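Local structure of prolyl oligopeptidase (Galerina marginata, 5N4B) at residues A[477-482]-A[521-526]; A[490-495]-A[565-570]. The protein cleaves peptide bonds after prolyl residues and macrocyclises the peptide precursors of the amanitin toxins, acting as a dual-function serine peptidase. The protein carries 1 engineered substitution. One frame throughout, in Å; residues are numbered along the deposited sequence.

Both contacts lie in the alpha/beta-hydrolase domain and reach the same mixed sheet, their centres about 9 Å apart. Contact 1 pairs strand 473-481 with strand 522-526; contact 2 sets residues 490-492 against the loop 565-570 that leads into strand 572-577. Strands 522-526 and 492-495 are neighbours and join the two, with Ile522 N 2.8 Å from Ala491 O and Ala524 N 2.9 Å from Ile493 O, both probable hydrogen bonds. Neither contact includes a member of the charge relay system, Asp662, His699 and the engineered Ala578. Each nevertheless touches the bound peptide at one residue: Val525 packs on it, and Tyr495 OH hydrogen-bonds to its backbone.

Contact 1. Residues A[477-482]-A[521-526]; sequences FIVRHK and AIFAVP
Strands 477-481 and 522-526 run antiparallel, at 167°, and four backbone hydrogen bonds satisfy the inward-facing amides and carbonyls of two residue pairs. In the Val479-Phe523 pair, Val479 N reaches Phe523 O over 2.8 Å and Phe523 N returns the bond to Val479 O, each donor lying in the acceptor's carbonyl plane. The Phe477-Val525 pair is less regular. Val525 N meets Phe477 O in plane at 2.9 Å, whereas Phe477 N approaches Val525 O from 50° above its carbonyl plane. Beyond the last direct bond a water takes over, accepting from His481 N and donating to Ala521 O at 2.6 Å. Ile478 and Ile522 lie side by side on one face, CG2 of Ile478 4.2 Å from CD1 of Ile522, whose CG1 takes the crowded position between backbone N and carbonyl carbon (chi1 70°); the other face carries Val479 against Phe523, CB to CB, with Val479 CG2 at the edge of the Phe523 ring. The guanidinium of Arg480 leads away to a salt bridge with Glu460 and a hydrogen bond to Thr484 O. On its other edge strand 522-526 runs parallel to strand 492-495, as in the mixed sheet of the alpha/beta-hydrolase fold.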
ATOM      1  N   PHE A 477      -8.403  -1.089 -17.188  1.00  8.76           N
ATOM      2  CA  PHE A 477      -7.225  -0.742 -17.981  1.00  9.24           C
ATOM      3  C   PHE A 477      -6.673  -1.982 -18.665  1.00  8.69           C
ATOM      4  O   PHE A 477      -6.630  -3.064 -18.073  1.00  9.79           O
ATOM      5  CB  PHE A 477      -6.131  -0.180 -17.091  1.00 10.15           C
ATOM      6  CG  PHE A 477      -6.468   1.118 -16.430  1.00  9.55           C
ATOM      7  CD1 PHE A 477      -6.669   2.267 -17.179  1.00 10.49           C
ATOM      8  CD2 PHE A 477      -6.554   1.201 -15.058  1.00  9.35           C
ATOM      9  CE1 PHE A 477      -6.946   3.483 -16.540  1.00 12.10           C
ATOM     10  CE2 PHE A 477      -6.808   2.456 -14.422  1.00 10.29           C
ATOM     11  CZ  PHE A 477      -6.999   3.552 -15.175  1.00 11.81           C
ATOM     12  N   ILE A 478      -6.295  -1.826 -19.938  1.00  8.82           N
ATOM     13  CA  ILE A 478      -5.637  -2.885 -20.700  1.00 10.51           C
ATOM     14  C   ILE A 478      -4.320  -2.319 -21.202  1.00 10.92           C
ATOM     15  O   ILE A 478      -4.309  -1.291 -21.895  1.00 12.12           O
ATOM     16  CB  ILE A 478      -6.509  -3.397 -21.859  1.00 11.63           C
ATOM     17  CG1 ILE A 478      -7.780  -4.039 -21.265  1.00 13.85           C
ATOM     18  CG2 ILE A 478      -5.752  -4.411 -22.646  1.00 16.12           C
ATOM     19  CD1 ILE A 478      -8.761  -4.679 -22.305  1.00 22.39           C
ATOM     20  N   VAL A 479      -3.221  -2.993 -20.881  1.00  9.75           N
ATOM     21  CA  VAL A 479      -1.882  -2.584 -21.285  1.00 10.23           C
ATOM     22  C   VAL A 479      -1.315  -3.631 -22.228  1.00 10.76           C
ATOM     23  O   VAL A 479      -1.419  -4.839 -21.961  1.00 10.01           O
ATOM     24  CB  VAL A 479      -0.940  -2.392 -20.080  1.00  9.61           C
ATOM     25  CG1 VAL A 479       0.386  -1.818 -20.536  1.00 12.91           C
ATOM     26  CG2 VAL A 479      -1.600  -1.496 -19.043  1.00 11.67           C
ATOM     27  N   ARG A 480      -0.659  -3.166 -23.307  1.00 12.14           N
ATOM     28  CA  ARG A 480      -0.039  -4.087 -24.265  1.00 12.76           C
ATOM     29  C   ARG A 480       1.217  -3.461 -24.860  1.00 11.16           C
ATOM     30  O   ARG A 480       1.363  -2.240 -24.922  1.00 14.14           O
ATOM     31  CB  ARG A 480      -1.006  -4.467 -25.384  1.00 14.99           C
ATOM     32  CG  ARG A 480      -1.453  -3.289 -26.254  1.00 15.59           C
ATOM     33  CD  ARG A 480      -2.103  -3.701 -27.533  1.00 18.12           C
ATOM     34  NE  ARG A 480      -2.790  -2.571 -28.123  1.00 20.28           N
ATOM     35  CZ  ARG A 480      -3.560  -2.698 -29.194  1.00 31.44           C
ATOM     36  NH1 ARG A 480      -3.664  -3.870 -29.809  1.00 29.98           N
ATOM     37  NH2 ARG A 480      -4.210  -1.652 -29.659  1.00 29.95           N
ATOM     38  N   HIS A 481       2.127  -4.327 -25.257  1.00 13.47           N
ATOM     39  CA  HIS A 481       3.123  -3.909 -26.234  1.00 14.53           C
ATOM     40  C   HIS A 481       2.367  -3.663 -27.542  1.00 16.13           C
ATOM     41  O   HIS A 481       1.480  -4.432 -27.897  1.00 15.20           O
ATOM     42  CB  HIS A 481       4.166  -4.996 -26.419  1.00 14.82           C
ATOM     43  CG  HIS A 481       5.293  -4.601 -27.309  1.00 16.40           C
ATOM     44  ND1 HIS A 481       5.244  -4.824 -28.672  1.00 24.22           N
ATOM     45  CD2 HIS A 481       6.481  -4.009 -27.061  1.00 17.27           C
ATOM     46  CE1 HIS A 481       6.355  -4.365 -29.227  1.00 26.90           C
ATOM     47  NE2 HIS A 481       7.119  -3.858 -28.274  1.00 16.41           N
ATOM     48  N   LYS A 482       2.726  -2.599 -28.259  1.00 15.24           N
ATOM     49  CA  LYS A 482       1.888  -2.161 -29.381  1.00 16.35           C
ATOM     50  C   LYS A 482       1.895  -3.121 -30.561  1.00 18.22           C
ATOM     51  O   LYS A 482       1.032  -2.968 -31.444  1.00 22.37           O
ATOM     52  CB  LYS A 482       2.218  -0.717 -29.773  1.00 18.23           C
ATOM     53  CG  LYS A 482       1.862   0.320 -28.755  1.00 17.82           C
ATOM     54  CD  LYS A 482       2.450   1.698 -29.169  1.00 21.29           C
ATOM     55  CE  LYS A 482       2.129   2.777 -28.219  1.00 30.17           C
ATOM     56  NZ  LYS A 482       2.758   4.017 -28.754  1.00 29.46           N
ATOM     57  N   ALA A 521       1.768 -10.637 -24.345  1.00 14.98           N
ATOM     58  CA  ALA A 521       0.649 -10.787 -23.426  1.00 14.58           C
ATOM     59  C   ALA A 521       0.102  -9.407 -23.112  1.00 14.74           C
ATOM     60  O   ALA A 521       0.695  -8.397 -23.456  1.00 16.66           O
ATOM     61  CB  ALA A 521       1.117 -11.465 -22.133  1.00 13.29           C
ATOM     62  N   ILE A 522      -1.065  -9.367 -22.467  1.00 12.24           N
ATOM     63  CA  ILE A 522      -1.669  -8.103 -22.055  1.00  9.82           C
ATOM     64  C   ILE A 522      -1.805  -8.104 -20.527  1.00  8.49           C
ATOM     65  O   ILE A 522      -1.808  -9.164 -19.883  1.00 11.30           O
ATOM     66  CB  ILE A 522      -3.013  -7.858 -22.744  1.00 11.99           C
ATOM     67  CG1 ILE A 522      -4.098  -8.802 -22.234  1.00 11.78           C
ATOM     68  CG2 ILE A 522      -2.878  -7.926 -24.263  1.00 15.08           C
ATOM     69  CD1 ILE A 522      -5.463  -8.562 -22.819  1.00 14.42           C
ATOM     70  N   PHE A 523      -1.859  -6.893 -19.937  1.00 10.06           N
ATOM     71  CA  PHE A 523      -2.067  -6.702 -18.503  1.00  8.81           C
ATOM     72  C   PHE A 523      -3.392  -5.975 -18.327  1.00 10.18           C
ATOM     73  O   PHE A 523      -3.632  -4.948 -18.948  1.00 12.07           O
ATOM     74  CB  PHE A 523      -0.938  -5.855 -17.937  1.00 10.45           C
ATOM     75  CG  PHE A 523      -0.919  -5.658 -16.466  1.00 10.18           C
ATOM     76  CD1 PHE A 523      -0.845  -6.742 -15.619  1.00 11.93           C
ATOM     77  CD2 PHE A 523      -0.886  -4.386 -15.949  1.00 12.36           C
ATOM     78  CE1 PHE A 523      -0.780  -6.577 -14.242  1.00 13.33           C
ATOM     79  CE2 PHE A 523      -0.852  -4.223 -14.557  1.00 13.30           C
ATOM     80  CZ  PHE A 523      -0.806  -5.301 -13.736  1.00 12.46           C
ATOM     81  N   ALA A 524      -4.248  -6.503 -17.469  1.00  7.98           N
ATOM     82  CA  ALA A 524      -5.601  -6.011 -17.294  1.00  8.74           C
ATOM     83  C   ALA A 524      -5.819  -5.655 -15.837  1.00  8.75           C
ATOM     84  O   ALA A 524      -5.542  -6.464 -14.950  1.00  8.27           O
ATOM     85  CB  ALA A 524      -6.612  -7.068 -17.724  1.00  9.52           C
ATOM     86  N   VAL A 525      -6.394  -4.477 -15.593  1.00  8.72           N
ATOM     87  CA  VAL A 525      -6.609  -3.968 -14.228  1.00  9.09           C
ATOM     88  C   VAL A 525      -8.033  -3.461 -14.104  1.00  9.14           C
ATOM     89  O   VAL A 525      -8.305  -2.283 -14.394  1.00  9.41           O
ATOM     90  CB  VAL A 525      -5.620  -2.856 -13.877  1.00 10.32           C
ATOM     91  CG1 VAL A 525      -5.760  -2.450 -12.423  1.00 13.19           C
ATOM     92  CG2 VAL A 525      -4.172  -3.295 -14.149  1.00 12.75           C
ATOM     93  N   PRO A 526      -8.985  -4.324 -13.770  1.00  8.58           N
ATOM     94  CA  PRO A 526     -10.384  -3.895 -13.646  1.00  8.78           C
ATOM     95  C   PRO A 526     -10.602  -3.139 -12.350  1.00  8.79           C
ATOM     96  O   PRO A 526     -10.146  -3.536 -11.271  1.00 10.23           O
ATOM     97  CB  PRO A 526     -11.164  -5.208 -13.664  1.00 11.20           C
ATOM     98  CG  PRO A 526     -10.201  -6.218 -13.111  1.00  8.95           C
ATOM     99  CD  PRO A 526      -8.845  -5.780 -13.596  1.00  8.76           C
TER
HETATM  100  O   HOH W   1       2.032  -7.226 -25.361  1.00 12.81           O

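Contact 2. Residues A[490-495]-A[565-570]; sequences AAAIQY and KYAAPG
In the alpha/beta-hydrolase fold of this domain, the loop 565-570 follows helix 548-563 and leads into strand 572-577, the parallel neighbour of strand 492-495; here it lies against residues 490-492. The tight part is built almost wholly from alanines; Ala490 CA and Ala567 CA lie 4.8 Å apart. Ala490 O is its focus. Ala568 N donates to Ala490 O at 2.8 Å, nearly straight at 161° and in the carbonyl plane, while Ala567 CA offers a CA-H contact to Ala490 O at 3.2 Å. The methyl groups of Ala567 and Ala568 also lie near this carbonyl, and Ala567 CB, 3.5 Å from Ala490 O, is the closer. Ala567 CB touches Ala492 CB as well, methyl to methyl at 3.9 Å.

At the Tyr566 end direct backbone bonding gives way to water. Ala490 CB stands 3.8 Å from Tyr566 O, and the Tyr566 side chain leads off, its ring edge-to-face with Phe486 and also meeting Phe560. In contrast to the packed alanines, Lys565, Pro569 and Gly570 are exposed to solvent; Lys565 NZ folds back to Lys563 O. Beside Ala490 N and Tyr566 O, one water bridges the segments, accepting from Ala490 N at 2.9 Å and lying 2.8 Å from Tyr566 O, one of several acceptors near it.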
ATOM      1  N   ALA A 490      -3.727 -13.498 -27.423  1.00 15.93           N
ATOM      2  CA  ALA A 490      -2.787 -13.112 -26.356  1.00 16.65           C
ATOM      3  C   ALA A 490      -3.179 -13.760 -25.030  1.00 14.71           C
ATOM      4  O   ALA A 490      -4.357 -13.961 -24.738  1.00 15.49           O
ATOM      5  CB  ALA A 490      -2.790 -11.606 -26.194  1.00 17.11           C
ATOM      6  N   ALA A 491      -2.192 -13.992 -24.173  1.00 14.58           N
ATOM      7  CA  ALA A 491      -2.475 -14.283 -22.788  1.00 13.19           C
ATOM      8  C   ALA A 491      -2.677 -12.976 -22.036  1.00 13.17           C
ATOM      9  O   ALA A 491      -2.224 -11.916 -22.457  1.00 14.61           O
ATOM     10  CB  ALA A 491      -1.287 -15.029 -22.151  1.00 14.69           C
ATOM     11  N   ALA A 492      -3.350 -13.056 -20.903  1.00 12.16           N
ATOM     12  CA  ALA A 492      -3.608 -11.889 -20.083  1.00 10.69           C
ATOM     13  C   ALA A 492      -3.214 -12.176 -18.648  1.00 12.27           C
ATOM     14  O   ALA A 492      -3.453 -13.280 -18.155  1.00 13.39           O
ATOM     15  CB  ALA A 492      -5.101 -11.488 -20.138  1.00 13.12           C
ATOM     16  N   ILE A 493      -2.570 -11.213 -18.001  1.00 10.96           N
ATOM     17  CA  ILE A 493      -2.439 -11.208 -16.555  1.00 10.85           C
ATOM     18  C   ILE A 493      -3.374 -10.150 -16.028  1.00  9.01           C
ATOM     19  O   ILE A 493      -3.276  -8.972 -16.406  1.00 10.57           O
ATOM     20  CB  ILE A 493      -1.014 -11.024 -16.067  1.00 13.52           C
ATOM     21  CG1 ILE A 493      -0.312 -12.382 -16.213  1.00 23.00           C
ATOM     22  CG2 ILE A 493      -1.028 -10.597 -14.636  1.00 14.78           C
ATOM     23  CD1 ILE A 493      -0.060 -12.872 -17.539  1.00 28.05           C
ATOM     24  N   GLN A 494      -4.303 -10.583 -15.188  1.00  7.88           N
ATOM     25  CA  GLN A 494      -5.356  -9.740 -14.638  1.00  8.86           C
ATOM     26  C   GLN A 494      -5.095  -9.563 -13.151  1.00  8.97           C
ATOM     27  O   GLN A 494      -5.030 -10.547 -12.398  1.00  9.45           O
ATOM     28  CB  GLN A 494      -6.727 -10.362 -14.894  1.00  9.55           C
ATOM     29  CG  GLN A 494      -7.886  -9.590 -14.365  1.00 10.19           C
ATOM     30  CD  GLN A 494      -9.194 -10.225 -14.662  1.00 12.17           C
ATOM     31  OE1 GLN A 494      -9.486 -10.495 -15.823  1.00 13.58           O
ATOM     32  NE2 GLN A 494      -9.987 -10.522 -13.642  1.00 11.22           N
ATOM     33  N   TYR A 495      -4.949  -8.315 -12.739  1.00  8.32           N
ATOM     34  CA  TYR A 495      -4.507  -7.974 -11.397  1.00  8.65           C
ATOM     35  C   TYR A 495      -5.621  -7.273 -10.663  1.00  9.13           C
ATOM     36  O   TYR A 495      -6.338  -6.463 -11.251  1.00 12.14           O
ATOM     37  CB  TYR A 495      -3.304  -7.020 -11.496  1.00 13.63           C
ATOM     38  CG  TYR A 495      -2.672  -6.659 -10.187  1.00 22.83           C
ATOM     39  CD1 TYR A 495      -2.060  -7.626  -9.411  1.00 31.53           C
ATOM     40  CD2 TYR A 495      -2.696  -5.377  -9.721  1.00 29.68           C
ATOM     41  CE1 TYR A 495      -1.494  -7.321  -8.168  1.00 35.53           C
ATOM     42  CE2 TYR A 495      -2.129  -5.053  -8.487  1.00 40.55           C
ATOM     43  CZ  TYR A 495      -1.532  -6.035  -7.717  1.00 44.11           C
ATOM     44  OH  TYR A 495      -0.957  -5.729  -6.489  1.00 55.94           O
ATOM     45  N   LYS A 565     -12.217 -10.960 -27.280  1.00 18.34           N
ATOM     46  CA  LYS A 565     -11.022 -11.252 -28.065  1.00 19.19           C
ATOM     47  C   LYS A 565      -9.796 -10.446 -27.675  1.00 18.67           C
ATOM     48  O   LYS A 565      -8.842 -10.351 -28.447  1.00 19.89           O
ATOM     49  CB  LYS A 565     -11.262 -11.107 -29.565  1.00 20.71           C
ATOM     50  CG  LYS A 565     -12.547 -11.739 -30.078  1.00 33.60           C
ATOM     51  CD  LYS A 565     -12.620 -13.194 -29.839  1.00 36.63           C
ATOM     52  CE  LYS A 565     -13.815 -13.816 -30.618  1.00 50.05           C
ATOM     53  NZ  LYS A 565     -14.929 -14.301 -29.715  1.00 57.36           N
ATOM     54  N   TYR A 566      -9.772  -9.907 -26.465  1.00 15.76           N
ATOM     55  CA  TYR A 566      -8.534  -9.362 -25.948  1.00 13.94           C
ATOM     56  C   TYR A 566      -7.556 -10.473 -25.612  1.00 16.80           C
ATOM     57  O   TYR A 566      -6.346 -10.344 -25.860  1.00 15.17           O
ATOM     58  CB  TYR A 566      -8.832  -8.534 -24.683  1.00 13.50           C
ATOM     59  CG  TYR A 566      -9.636  -7.305 -24.958  1.00 15.24           C
ATOM     60  CD1 TYR A 566      -9.052  -6.139 -25.434  1.00 17.01           C
ATOM     61  CD2 TYR A 566     -10.993  -7.309 -24.760  1.00 14.73           C
ATOM     62  CE1 TYR A 566      -9.846  -5.009 -25.717  1.00 18.15           C
ATOM     63  CE2 TYR A 566     -11.778  -6.220 -25.022  1.00 17.70           C
ATOM     64  CZ  TYR A 566     -11.196  -5.067 -25.491  1.00 17.16           C
ATOM     65  OH  TYR A 566     -12.012  -3.966 -25.772  1.00 21.22           O
ATOM     66  N   ALA A 567      -8.066 -11.577 -25.076  1.00 16.20           N
ATOM     67  CA  ALA A 567      -7.263 -12.697 -24.646  1.00 14.83           C
ATOM     68  C   ALA A 567      -7.830 -13.996 -25.205  1.00 14.60           C
ATOM     69  O   ALA A 567      -9.032 -14.129 -25.498  1.00 16.07           O
ATOM     70  CB  ALA A 567      -7.247 -12.788 -23.126  1.00 15.57           C
ATOM     71  N   ALA A 568      -6.948 -14.985 -25.301  1.00 16.14           N
ATOM     72  CA  ALA A 568      -7.327 -16.291 -25.794  1.00 18.04           C
ATOM     73  C   ALA A 568      -8.063 -17.092 -24.724  1.00 15.49           C
ATOM     74  O   ALA A 568      -7.794 -16.942 -23.523  1.00 17.37           O
ATOM     75  CB  ALA A 568      -6.085 -17.074 -26.193  1.00 19.78           C
ATOM     76  N   PRO A 569      -8.995 -17.953 -25.108  1.00 17.85           N
ATOM     77  CA  PRO A 569      -9.629 -18.853 -24.136  1.00 18.08           C
ATOM     78  C   PRO A 569      -8.612 -19.623 -23.310  1.00 18.36           C
ATOM     79  O   PRO A 569      -7.606 -20.121 -23.837  1.00 20.87           O
ATOM     80  CB  PRO A 569     -10.417 -19.813 -25.025  1.00 20.57           C
ATOM     81  CG  PRO A 569     -10.694 -19.038 -26.226  1.00 23.20           C
ATOM     82  CD  PRO A 569      -9.461 -18.191 -26.487  1.00 18.74           C
ATOM     83  N   GLY A 570      -8.846 -19.677 -21.993  1.00 18.20           N
ATOM     84  CA  GLY A 570      -7.978 -20.382 -21.080  1.00 17.69           C
ATOM     85  C   GLY A 570      -6.689 -19.676 -20.718  1.00 20.15           C
ATOM     86  O   GLY A 570      -5.857 -20.251 -20.005  1.00 18.60           O
TER
HETATM   87  O   HOH W   2      -5.322 -11.218 -28.331  1.00 11.53           O